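Local coordinates for protein ykuJ (Bacillus subtilis, PDB 2FFG) that is of unknown function but is a small alpha+beta protein of the DUF1797 family that forms a dimer, at residues Q46-L50 with T61-I67; I7-L11 with I67-S71; P24-Y28 with S38-F42. One frame throughout, in Å; residues are numbered along the deposited sequence.

Contact 1. Residues Q46-L50 with T61-I67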
ATOM      1  N   GLN A  46      -4.680  -3.605  19.679  1.00 63.16           N
ATOM      2  CA  GLN A  46      -3.723  -3.015  18.756  1.00 60.66           C
ATOM      3  C   GLN A  46      -2.946  -4.205  18.213  1.00 57.87           C
ATOM      4  O   GLN A  46      -1.722  -4.155  18.089  1.00 59.46           O
ATOM      5  CB  GLN A  46      -2.791  -2.064  19.513  1.00 61.65           C
ATOM      6  CG  GLN A  46      -3.515  -1.114  20.472  1.00 63.38           C
ATOM      7  CD  GLN A  46      -4.139   0.079  19.769  1.00 65.08           C
ATOM      8  OE1 GLN A  46      -3.434   0.998  19.354  1.00 66.87           O
ATOM      9  NE2 GLN A  46      -5.461   0.069  19.627  1.00 63.05           N
ATOM     10  N   THR A  47      -3.675  -5.267  17.872  1.00 41.39           N
ATOM     11  CA  THR A  47      -3.066  -6.503  17.393  1.00 36.92           C
ATOM     12  C   THR A  47      -3.098  -6.818  15.904  1.00 33.87           C
ATOM     13  O   THR A  47      -3.973  -6.387  15.155  1.00 32.49           O
ATOM     14  CB  THR A  47      -3.672  -7.721  18.111  1.00 39.03           C
ATOM     15  OG1 THR A  47      -5.035  -7.889  17.699  1.00 36.86           O
ATOM     16  CG2 THR A  47      -3.612  -7.533  19.628  1.00 38.96           C
ATOM     17  N   PHE A  48      -2.122  -7.610  15.495  1.00 37.11           N
ATOM     18  CA  PHE A  48      -2.003  -8.032  14.117  1.00 35.48           C
ATOM     19  C   PHE A  48      -2.237  -9.527  14.055  1.00 34.19           C
ATOM     20  O   PHE A  48      -1.854 -10.267  14.963  1.00 34.14           O
ATOM     21  CB  PHE A  48      -0.607  -7.735  13.584  1.00 27.48           C
ATOM     22  CG  PHE A  48      -0.262  -6.278  13.566  1.00 29.26           C
ATOM     23  CD1 PHE A  48       0.064  -5.609  14.739  1.00 28.87           C
ATOM     24  CD2 PHE A  48      -0.272  -5.566  12.374  1.00 28.91           C
ATOM     25  CE1 PHE A  48       0.373  -4.253  14.726  1.00 29.12           C
ATOM     26  CE2 PHE A  48       0.034  -4.209  12.350  1.00 26.42           C
ATOM     27  CZ  PHE A  48       0.355  -3.553  13.520  1.00 26.65           C
ATOM     28  N   GLU A  49      -2.897  -9.967  12.995  1.00 27.24           N
ATOM     29  CA  GLU A  49      -3.132 -11.384  12.793  1.00 26.24           C
ATOM     30  C   GLU A  49      -2.409 -11.763  11.504  1.00 24.69           C
ATOM     31  O   GLU A  49      -2.736 -11.275  10.424  1.00 23.92           O
ATOM     32  CB  GLU A  49      -4.619 -11.680  12.661  1.00 37.35           C
ATOM     33  CG  GLU A  49      -4.908 -13.160  12.499  1.00 41.61           C
ATOM     34  CD  GLU A  49      -6.364 -13.438  12.202  1.00 43.84           C
ATOM     35  OE1 GLU A  49      -6.857 -12.972  11.150  1.00 48.77           O
ATOM     36  OE2 GLU A  49      -7.012 -14.123  13.016  1.00 44.34           O
ATOM     37  N   LEU A  50      -1.401 -12.611  11.631  1.00 27.28           N
ATOM     38  CA  LEU A  50      -0.641 -13.042  10.474  1.00 25.67           C
ATOM     39  C   LEU A  50      -1.134 -14.395   9.956  1.00 23.61           C
ATOM     40  O   LEU A  50      -1.253 -15.359  10.708  1.00 21.80           O
ATOM     41  CB  LEU A  50       0.834 -13.136  10.835  1.00 26.98           C
ATOM     42  CG  LEU A  50       1.791 -13.554   9.717  1.00 28.88           C
ATOM     43  CD1 LEU A  50       2.045 -12.391   8.771  1.00 26.84           C
ATOM     44  CD2 LEU A  50       3.096 -14.019  10.331  1.00 29.96           C
ATOM     45  N   THR A  61      -2.938 -19.101  11.170  1.00 26.58           N
ATOM     46  CA  THR A  61      -2.909 -17.725  11.648  1.00 25.75           C
ATOM     47  C   THR A  61      -2.217 -17.621  12.993  1.00 24.56           C
ATOM     48  O   THR A  61      -2.307 -18.522  13.816  1.00 26.72           O
ATOM     49  CB  THR A  61      -4.307 -17.161  11.810  1.00 26.67           C
ATOM     50  OG1 THR A  61      -4.977 -17.868  12.856  1.00 31.38           O
ATOM     51  CG2 THR A  61      -5.084 -17.299  10.523  1.00 26.24           C
ATOM     52  N   TYR A  62      -1.532 -16.508  13.204  1.00 22.47           N
ATOM     53  CA  TYR A  62      -0.802 -16.260  14.439  1.00 21.00           C
ATOM     54  C   TYR A  62      -1.046 -14.835  14.917  1.00 20.89           C
ATOM     55  O   TYR A  62      -0.841 -13.875  14.168  1.00 21.91           O
ATOM     56  CB  TYR A  62       0.698 -16.457  14.216  1.00 17.41           C
ATOM     57  CG  TYR A  62       1.035 -17.781  13.589  1.00 19.18           C
ATOM     58  CD1 TYR A  62       0.962 -17.963  12.204  1.00 18.13           C
ATOM     59  CD2 TYR A  62       1.382 -18.877  14.379  1.00 19.66           C
ATOM     60  CE1 TYR A  62       1.226 -19.208  11.623  1.00 18.77           C
ATOM     61  CE2 TYR A  62       1.642 -20.128  13.815  1.00 18.22           C
ATOM     62  CZ  TYR A  62       1.566 -20.288  12.437  1.00 21.19           C
ATOM     63  OH  TYR A  62       1.837 -21.521  11.879  1.00 24.29           O
ATOM     64  N   PRO A  63      -1.507 -14.678  16.168  1.00 21.50           N
ATOM     65  CA  PRO A  63      -1.752 -13.324  16.675  1.00 21.30           C
ATOM     66  C   PRO A  63      -0.471 -12.661  17.197  1.00 20.83           C
ATOM     67  O   PRO A  63       0.431 -13.331  17.680  1.00 22.51           O
ATOM     68  CB  PRO A  63      -2.790 -13.556  17.764  1.00 21.05           C
ATOM     69  CG  PRO A  63      -2.378 -14.884  18.330  1.00 20.37           C
ATOM     70  CD  PRO A  63      -2.031 -15.697  17.098  1.00 19.83           C
ATOM     71  N   PHE A  64      -0.392 -11.345  17.049  1.00 21.24           N
ATOM     72  CA  PHE A  64       0.743 -10.547  17.507  1.00 21.59           C
ATOM     73  C   PHE A  64       0.164  -9.221  17.989  1.00 23.89           C
ATOM     74  O   PHE A  64      -0.722  -8.656  17.349  1.00 23.78           O
ATOM     75  CB  PHE A  64       1.737 -10.251  16.375  1.00 21.29           C
ATOM     76  CG  PHE A  64       2.501 -11.450  15.894  1.00 24.74           C
ATOM     77  CD1 PHE A  64       1.959 -12.307  14.943  1.00 23.73           C
ATOM     78  CD2 PHE A  64       3.771 -11.727  16.398  1.00 24.38           C
ATOM     79  CE1 PHE A  64       2.671 -13.423  14.498  1.00 24.76           C
ATOM     80  CE2 PHE A  64       4.486 -12.838  15.963  1.00 24.71           C
ATOM     81  CZ  PHE A  64       3.932 -13.688  15.009  1.00 25.94           C
ATOM     82  N   ASP A  65       0.659  -8.724  19.114  1.00 28.94           N
ATOM     83  CA  ASP A  65       0.176  -7.458  19.645  1.00 32.85           C
ATOM     84  C   ASP A  65       1.262  -6.411  19.500  1.00 33.72           C
ATOM     85  O   ASP A  65       1.081  -5.262  19.887  1.00 37.74           O
ATOM     86  CB  ASP A  65      -0.217  -7.597  21.119  1.00 47.15           C
ATOM     87  CG  ASP A  65       0.925  -8.089  21.982  1.00 52.32           C
ATOM     88  OD1 ASP A  65       1.352  -9.250  21.802  1.00 55.88           O
ATOM     89  OD2 ASP A  65       1.405  -7.316  22.838  1.00 56.42           O
ATOM     90  N   ASN A  66       2.387  -6.809  18.917  1.00 29.10           N
ATOM     91  CA  ASN A  66       3.489  -5.890  18.730  1.00 28.80           C
ATOM     92  C   ASN A  66       3.971  -5.839  17.279  1.00 29.26           C
ATOM     93  O   ASN A  66       4.403  -6.841  16.715  1.00 28.69           O
ATOM     94  CB  ASN A  66       4.645  -6.278  19.647  1.00 38.12           C
ATOM     95  CG  ASN A  66       5.816  -5.341  19.520  1.00 39.52           C
ATOM     96  OD1 ASN A  66       6.367  -5.175  18.435  1.00 40.79           O
ATOM     97  ND2 ASN A  66       6.202  -4.713  20.626  1.00 42.10           N
ATOM     98  N   ILE A  67       3.905  -4.648  16.696  1.00 29.54           N
ATOM     99  CA  ILE A  67       4.306  -4.417  15.320  1.00 29.10           C
ATOM    100  C   ILE A  67       5.738  -4.861  14.975  1.00 29.68           C
ATOM    101  O   ILE A  67       5.993  -5.356  13.875  1.00 28.36           O
ATOM    102  CB  ILE A  67       4.136  -2.930  14.972  1.00 33.68           C
ATOM    103  CG1 ILE A  67       4.289  -2.728  13.467  1.00 33.24           C
ATOM    104  CG2 ILE A  67       5.161  -2.093  15.738  1.00 32.23           C
ATOM    105  CD1 ILE A  67       5.709  -2.721  12.843  1.00 39.50           C
TER

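Contact 2. Residues I7-L11 with I67-S71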
ATOM      1  N   ILE A   7       8.850  -3.135   5.698  1.00 25.51           N
ATOM      2  CA  ILE A   7       7.746  -3.939   6.229  1.00 23.32           C
ATOM      3  C   ILE A   7       7.064  -3.240   7.402  1.00 22.80           C
ATOM      4  O   ILE A   7       5.849  -3.315   7.573  1.00 22.74           O
ATOM      5  CB  ILE A   7       8.241  -5.309   6.744  1.00 19.55           C
ATOM      6  CG1 ILE A   7       8.790  -6.141   5.585  1.00 17.48           C
ATOM      7  CG2 ILE A   7       7.113  -6.026   7.494  1.00 18.97           C
ATOM      8  CD1 ILE A   7       7.876  -6.432   4.398  1.00 39.50           C
ATOM      9  N   ILE A   8       7.871  -2.587   8.224  1.00 20.16           N
ATOM     10  CA  ILE A   8       7.368  -1.885   9.387  1.00 22.50           C
ATOM     11  C   ILE A   8       6.558  -0.675   8.953  1.00 22.78           C
ATOM     12  O   ILE A   8       5.503  -0.396   9.507  1.00 23.63           O
ATOM     13  CB  ILE A   8       8.536  -1.433  10.283  1.00 23.89           C
ATOM     14  CG1 ILE A   8       9.305  -2.666  10.779  1.00 23.12           C
ATOM     15  CG2 ILE A   8       8.007  -0.587  11.436  1.00 24.22           C
ATOM     16  CD1 ILE A   8      10.661  -2.364  11.413  1.00 39.50           C
ATOM     17  N   THR A   9       7.059   0.040   7.957  1.00 27.81           N
ATOM     18  CA  THR A   9       6.358   1.209   7.460  1.00 31.20           C
ATOM     19  C   THR A   9       4.968   0.782   7.001  1.00 30.10           C
ATOM     20  O   THR A   9       3.954   1.351   7.419  1.00 31.04           O
ATOM     21  CB  THR A   9       7.103   1.852   6.275  1.00 37.28           C
ATOM     22  OG1 THR A   9       8.439   2.179   6.670  1.00 40.20           O
ATOM     23  CG2 THR A   9       6.397   3.134   5.847  1.00 40.78           C
ATOM     24  N   ARG A  10       4.930  -0.244   6.160  1.00 23.95           N
ATOM     25  CA  ARG A  10       3.673  -0.744   5.637  1.00 22.96           C
ATOM     26  C   ARG A  10       2.691  -1.168   6.731  1.00 21.39           C
ATOM     27  O   ARG A  10       1.477  -1.002   6.589  1.00 19.62           O
ATOM     28  CB  ARG A  10       3.948  -1.906   4.682  1.00 26.82           C
ATOM     29  CG  ARG A  10       4.611  -1.483   3.375  1.00 27.23           C
ATOM     30  CD  ARG A  10       5.052  -2.702   2.566  1.00 29.58           C
ATOM     31  NE  ARG A  10       5.500  -2.357   1.217  1.00 32.12           N
ATOM     32  CZ  ARG A  10       6.634  -1.728   0.929  1.00 31.81           C
ATOM     33  NH1 ARG A  10       7.465  -1.363   1.892  1.00 34.91           N
ATOM     34  NH2 ARG A  10       6.937  -1.460  -0.333  1.00 34.61           N
ATOM     35  N   LEU A  11       3.213  -1.718   7.823  1.00 21.01           N
ATOM     36  CA  LEU A  11       2.355  -2.150   8.911  1.00 22.93           C
ATOM     37  C   LEU A  11       1.865  -0.961   9.722  1.00 23.49           C
ATOM     38  O   LEU A  11       0.802  -1.017  10.324  1.00 24.96           O
ATOM     39  CB  LEU A  11       3.087  -3.144   9.819  1.00 26.55           C
ATOM     40  CG  LEU A  11       3.459  -4.486   9.175  1.00 27.19           C
ATOM     41  CD1 LEU A  11       4.111  -5.393  10.208  1.00 27.41           C
ATOM     42  CD2 LEU A  11       2.223  -5.148   8.610  1.00 24.96           C
ATOM     43  N   ILE A  67       3.905  -4.648  16.696  1.00 29.54           N
ATOM     44  CA  ILE A  67       4.306  -4.417  15.320  1.00 29.10           C
ATOM     45  C   ILE A  67       5.738  -4.861  14.975  1.00 29.68           C
ATOM     46  O   ILE A  67       5.993  -5.356  13.875  1.00 28.36           O
ATOM     47  CB  ILE A  67       4.136  -2.930  14.972  1.00 33.68           C
ATOM     48  CG1 ILE A  67       4.289  -2.728  13.467  1.00 33.24           C
ATOM     49  CG2 ILE A  67       5.161  -2.093  15.738  1.00 32.23           C
ATOM     50  CD1 ILE A  67       5.709  -2.721  12.843  1.00 39.50           C
ATOM     51  N   ASP A  68       6.672  -4.691  15.902  1.00 33.53           N
ATOM     52  CA  ASP A  68       8.049  -5.084  15.631  1.00 35.56           C
ATOM     53  C   ASP A  68       8.179  -6.592  15.538  1.00 35.10           C
ATOM     54  O   ASP A  68       8.945  -7.108  14.725  1.00 34.52           O
ATOM     55  CB  ASP A  68       9.012  -4.555  16.713  1.00 37.14           C
ATOM     56  CG  ASP A  68       9.262  -3.059  16.597  1.00 38.43           C
ATOM     57  OD1 ASP A  68       9.160  -2.526  15.476  1.00 37.48           O
ATOM     58  OD2 ASP A  68       9.575  -2.419  17.622  1.00 41.00           O
HETATM   59  N   MSE A  69       7.422  -7.295  16.371  1.00 31.72           N
HETATM   60  CA  MSE A  69       7.462  -8.743  16.384  1.00 31.48           C
HETATM   61  C   MSE A  69       6.770  -9.413  15.202  1.00 28.39           C
HETATM   62  O   MSE A  69       7.190 -10.481  14.766  1.00 27.84           O
HETATM   63  CB  MSE A  69       6.892  -9.239  17.698  1.00 53.52           C
HETATM   64  CG  MSE A  69       7.782  -8.848  18.854  1.00 62.42           C
HETATM   65 SE   MSE A  69       7.063  -9.319  20.549  1.00 76.94          SE
HETATM   66  CE  MSE A  69       7.246 -11.244  20.402  1.00 69.49           C
ATOM     67  N   VAL A  70       5.709  -8.805  14.687  1.00 23.20           N
ATOM     68  CA  VAL A  70       5.031  -9.384  13.547  1.00 20.57           C
ATOM     69  C   VAL A  70       5.890  -9.091  12.314  1.00 20.27           C
ATOM     70  O   VAL A  70       6.004  -9.911  11.414  1.00 22.36           O
ATOM     71  CB  VAL A  70       3.608  -8.803  13.386  1.00 26.10           C
ATOM     72  CG1 VAL A  70       3.669  -7.295  13.166  1.00 24.27           C
ATOM     73  CG2 VAL A  70       2.893  -9.506  12.237  1.00 24.59           C
ATOM     74  N   SER A  71       6.527  -7.924  12.302  1.00 20.83           N
ATOM     75  CA  SER A  71       7.399  -7.533  11.204  1.00 19.43           C
ATOM     76  C   SER A  71       8.565  -8.504  11.049  1.00 20.39           C
ATOM     77  O   SER A  71       8.951  -8.862   9.939  1.00 20.24           O
ATOM     78  CB  SER A  71       7.947  -6.129  11.440  1.00 17.23           C
ATOM     79  OG  SER A  71       6.929  -5.140  11.347  1.00 22.21           O
TER

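Contact 3. Residues P24-Y28 with S38-F42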
ATOM      1  N   PRO A  24     -11.366  -3.508  10.550  1.00 37.85           N
ATOM      2  CA  PRO A  24     -10.196  -4.339  10.260  1.00 36.98           C
ATOM      3  C   PRO A  24      -9.706  -4.106   8.842  1.00 36.37           C
ATOM      4  O   PRO A  24     -10.501  -3.878   7.932  1.00 37.26           O
ATOM      5  CB  PRO A  24     -10.725  -5.753  10.441  1.00 39.95           C
ATOM      6  CG  PRO A  24     -11.766  -5.590  11.488  1.00 42.41           C
ATOM      7  CD  PRO A  24     -12.477  -4.330  11.057  1.00 41.21           C
HETATM    8  N   MSE A  25      -8.393  -4.152   8.661  1.00 32.81           N
HETATM    9  CA  MSE A  25      -7.808  -3.959   7.347  1.00 33.24           C
HETATM   10  C   MSE A  25      -6.681  -4.972   7.178  1.00 31.22           C
HETATM   11  O   MSE A  25      -6.082  -5.403   8.159  1.00 28.14           O
HETATM   12  CB  MSE A  25      -7.274  -2.535   7.207  1.00 59.16           C
HETATM   13  CG  MSE A  25      -7.531  -1.927   5.837  1.00 66.12           C
HETATM   14 SE   MSE A  25      -9.405  -1.473   5.552  1.00 75.09          SE
HETATM   15  CE  MSE A  25      -9.232   0.445   5.735  1.00 72.12           C
ATOM     16  N   GLN A  26      -6.391  -5.347   5.938  1.00 37.05           N
ATOM     17  CA  GLN A  26      -5.357  -6.337   5.686  1.00 34.76           C
ATOM     18  C   GLN A  26      -4.577  -6.085   4.402  1.00 32.17           C
ATOM     19  O   GLN A  26      -5.028  -5.356   3.528  1.00 31.92           O
ATOM     20  CB  GLN A  26      -6.008  -7.712   5.605  1.00 40.07           C
ATOM     21  CG  GLN A  26      -7.140  -7.743   4.603  1.00 45.81           C
ATOM     22  CD  GLN A  26      -7.679  -9.130   4.365  1.00 50.80           C
ATOM     23  OE1 GLN A  26      -6.947 -10.024   3.941  1.00 53.39           O
ATOM     24  NE2 GLN A  26      -8.970  -9.323   4.631  1.00 51.86           N
ATOM     25  N   ARG A  27      -3.397  -6.694   4.306  1.00 27.47           N
ATOM     26  CA  ARG A  27      -2.570  -6.595   3.109  1.00 25.36           C
ATOM     27  C   ARG A  27      -1.702  -7.849   2.964  1.00 24.50           C
ATOM     28  O   ARG A  27      -1.536  -8.628   3.909  1.00 21.42           O
ATOM     29  CB  ARG A  27      -1.702  -5.332   3.123  1.00 26.47           C
ATOM     30  CG  ARG A  27      -0.527  -5.336   4.077  1.00 26.62           C
ATOM     31  CD  ARG A  27       0.051  -3.940   4.191  1.00 28.54           C
ATOM     32  NE  ARG A  27       0.739  -3.487   2.978  1.00 30.15           N
ATOM     33  CZ  ARG A  27       1.033  -2.210   2.708  1.00 28.47           C
ATOM     34  NH1 ARG A  27       0.696  -1.241   3.561  1.00 23.45           N
ATOM     35  NH2 ARG A  27       1.676  -1.897   1.587  1.00 28.79           N
ATOM     36  N   TYR A  28      -1.172  -8.042   1.762  1.00 25.06           N
ATOM     37  CA  TYR A  28      -0.345  -9.195   1.459  1.00 24.85           C
ATOM     38  C   TYR A  28       1.108  -8.801   1.349  1.00 24.86           C
ATOM     39  O   TYR A  28       1.448  -7.643   1.141  1.00 21.72           O
ATOM     40  CB  TYR A  28      -0.743  -9.811   0.116  1.00 25.62           C
ATOM     41  CG  TYR A  28      -2.104 -10.433   0.088  1.00 29.87           C
ATOM     42  CD1 TYR A  28      -2.310 -11.721   0.573  1.00 28.80           C
ATOM     43  CD2 TYR A  28      -3.202  -9.731  -0.409  1.00 31.63           C
ATOM     44  CE1 TYR A  28      -3.579 -12.304   0.568  1.00 30.10           C
ATOM     45  CE2 TYR A  28      -4.487 -10.307  -0.422  1.00 31.45           C
ATOM     46  CZ  TYR A  28      -4.663 -11.593   0.070  1.00 32.26           C
ATOM     47  OH  TYR A  28      -5.914 -12.170   0.066  1.00 32.65           O
ATOM     48  N   SER A  38      -0.395 -12.697   4.593  1.00 25.33           N
ATOM     49  CA  SER A  38      -1.198 -11.493   4.680  1.00 26.31           C
ATOM     50  C   SER A  38      -1.325 -11.135   6.159  1.00 27.63           C
ATOM     51  O   SER A  38      -1.285 -12.007   7.032  1.00 26.76           O
ATOM     52  CB  SER A  38      -2.576 -11.714   4.074  1.00 28.06           C
ATOM     53  OG  SER A  38      -3.303 -12.674   4.809  1.00 35.60           O
ATOM     54  N   VAL A  39      -1.445  -9.847   6.446  1.00 24.68           N
ATOM     55  CA  VAL A  39      -1.585  -9.418   7.821  1.00 25.76           C
ATOM     56  C   VAL A  39      -2.840  -8.572   7.960  1.00 25.04           C
ATOM     57  O   VAL A  39      -3.127  -7.722   7.125  1.00 23.87           O
ATOM     58  CB  VAL A  39      -0.340  -8.611   8.296  1.00 34.34           C
ATOM     59  CG1 VAL A  39      -0.104  -7.430   7.373  1.00 36.37           C
ATOM     60  CG2 VAL A  39      -0.538  -8.126   9.732  1.00 34.14           C
ATOM     61  N   LYS A  40      -3.598  -8.834   9.012  1.00 24.37           N
ATOM     62  CA  LYS A  40      -4.819  -8.094   9.272  1.00 25.27           C
ATOM     63  C   LYS A  40      -4.682  -7.400  10.625  1.00 26.35           C
ATOM     64  O   LYS A  40      -4.233  -8.003  11.611  1.00 25.40           O
ATOM     65  CB  LYS A  40      -6.007  -9.051   9.276  1.00 36.57           C
ATOM     66  CG  LYS A  40      -7.361  -8.384   9.297  1.00 41.00           C
ATOM     67  CD  LYS A  40      -8.457  -9.408   9.021  1.00 44.57           C
ATOM     68  CE  LYS A  40      -9.822  -8.748   8.902  1.00 47.11           C
ATOM     69  NZ  LYS A  40     -10.887  -9.734   8.573  1.00 49.19           N
ATOM     70  N   TYR A  41      -5.033  -6.124  10.667  1.00 27.87           N
ATOM     71  CA  TYR A  41      -4.949  -5.368  11.905  1.00 30.54           C
ATOM     72  C   TYR A  41      -6.317  -5.184  12.529  1.00 33.19           C
ATOM     73  O   TYR A  41      -7.217  -4.629  11.897  1.00 33.16           O
ATOM     74  CB  TYR A  41      -4.329  -3.991  11.665  1.00 32.22           C
ATOM     75  CG  TYR A  41      -4.230  -3.175  12.932  1.00 31.97           C
ATOM     76  CD1 TYR A  41      -3.314  -3.517  13.924  1.00 31.90           C
ATOM     77  CD2 TYR A  41      -5.063  -2.081  13.154  1.00 32.56           C
ATOM     78  CE1 TYR A  41      -3.221  -2.793  15.110  1.00 32.58           C
ATOM     79  CE2 TYR A  41      -4.983  -1.340  14.346  1.00 34.48           C
ATOM     80  CZ  TYR A  41      -4.056  -1.706  15.318  1.00 34.92           C
ATOM     81  OH  TYR A  41      -3.950  -0.984  16.486  1.00 33.76           O
ATOM     82  N   PHE A  42      -6.476  -5.655  13.764  1.00 28.28           N
ATOM     83  CA  PHE A  42      -7.741  -5.505  14.476  1.00 32.31           C
ATOM     84  C   PHE A  42      -7.577  -4.432  15.541  1.00 34.34           C
ATOM     85  O   PHE A  42      -6.797  -4.602  16.471  1.00 34.31           O
ATOM     86  CB  PHE A  42      -8.152  -6.815  15.150  1.00 42.21           C
ATOM     87  CG  PHE A  42      -8.408  -7.938  14.194  1.00 44.17           C
ATOM     88  CD1 PHE A  42      -7.354  -8.658  13.642  1.00 44.68           C
ATOM     89  CD2 PHE A  42      -9.704  -8.270  13.830  1.00 44.85           C
ATOM     90  CE1 PHE A  42      -7.594  -9.692  12.737  1.00 46.53           C
ATOM     91  CE2 PHE A  42      -9.955  -9.304  12.927  1.00 45.69           C
ATOM     92  CZ  PHE A  42      -8.899 -10.013  12.381  1.00 46.85           C
TER

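Contact 1. Residues Q46-L50 with T61-I67
Phe48 overlaps Ile67 through the CE1 and CZ end of its ring, the two side chains lying side by side and pointing the same way; CE1 of Phe48 is 4.0 Å from CB of Ile67, and CZ of Phe48 meets CG1 of Ile67 at the same range. Phe48, Leu50 and Phe64 share one face of the sheet; chi1 of -62° puts the Phe48 ring beside its own backbone N, and Tyr41 and Leu11 also border it. CB of Leu50 lies 4.1 Å from CE1 of Phe64, whose ring rests on Val70 and Glu73 of helix 67-79. The backbones form the open end of the beta hairpin of strands 47-54 and 57-64, antiparallel neighbours in the four-stranded sheet. Phe48 and Phe64 exchange two hydrogen bonds, N of Phe64 to O of Phe48 spanning 2.8 Å. Leu50 and Tyr62 do likewise, and the bond from Leu50 N to Tyr62 O is nearly straight at 171°. The other face carries Glu49 beside Pro63; the Glu49 and Thr61 side chains cross, CG of Glu49 4.1 Å from CB of Thr61. Beyond the Phe48-Phe64 pair, CG2 of Thr47 touches CB of Asp65 at 3.7 Å, just before Asn66 caps helix 67-79.

Contact 2. Residues I7-L11 with I67-S71
Ile8 and Ile67 make a hydrocarbon contact in which their side chains cross at about a right angle, CG2 of Ile8 lying 3.4 Å from CD1 of Ile67. Next along the same helix, CB of Leu11 meets CG1 of Ile67 at 3.9 Å, while Leu11 and Val70 reach tip to tip, CD1 of Leu11 being 3.5 Å from CG1 of Val70. Helices 3-21 and 67-79 thus meet beside the four-stranded sheet of this alpha+beta fold; the axes of segments 7-11 and 67-71 approach to 9.7 Å, their N-to-C directions 127° apart, and Phe48 touches Leu11, Ile67 and Val70. No hydrogen bond links the two segments. The buried polar group is Ser71, its OG 3.5 Å from CG1 of Ile8. Its hydroxyl turns back into its own helix (chi1 -68°, beside the backbone N) and donates to O of Ile67 over 2.7 Å. That carbonyl also accepts from N of Ser71, the two donors arriving from opposite faces of its plane. Replacing Ser71 by an alanine removes the hydroxyl, which would probably open a small gap against Ile8 and Leu11 and leave the Ile67 carbonyl without its second donor.

Contact 3. Residues P24-Y28 with S38-F42
Arg27 and Val39 stand side by side and point the same way, CG of Arg27 3.9 Å from CG1 of Val39, on the helix-facing side of the beta hairpin of strands 25-31 and 34-42. Beyond CG the arginine bends at chi3 (-70°), and its NH2 forms a salt bridge with Glu16 of the second subunit, so this edge strand contributes to the dimer contact. Val39 instead packs on Leu11 of helix 3-21. On the opposite face Gln26 and Lys40 sit across from each other with their CB atoms 3.9 Å apart. With CG of Lys40 anti to the backbone N (chi1 -170°), the extended chain projects from this face and slants toward Pro24, bringing CE to 3.5 Å from CB of Pro24. Pro24 also meets Phe42, the two side chains crossing at about a right angle with CG of the proline 4.1 Å from CD2 of the ring. At the other end Tyr28 brings its ring obliquely to Ser38, CD1 of Tyr28 lying 3.5 Å from CB of Ser38; the same ring makes a cation-pi contact with Lys35. Beneath these side chains the strands pair antiparallel. Arg27 and Val39 exchange two hydrogen bonds, while between Met25 and Tyr41 one direction is weak, with N of Met25 3.5 Å from O of Tyr41, and the return bond from Tyr41 N to Met25 O is 2.8 Å.

Overall arrangement
A small sheet and two terminal helices here share one core. Contact 3 and contact 1 lie in series along the chain, each in one hairpin of the same four-stranded antiparallel sheet; their centres are about 9 Å apart, and the adjacent strands 34-42 and 47-54 join them. Contact 2 brings together the helices that precede and follow the sheet, so both hairpin contacts are nested within the loop it closes. Its centre is about 10 Å from that of contact 1, with which it shares Ile67, and about 11 Å from that of contact 3. Phe48, Leu11, Val39 and Val70 knit helices to sheet, while Arg10 and Arg27 both form salt bridges to Glu16 of the second subunit.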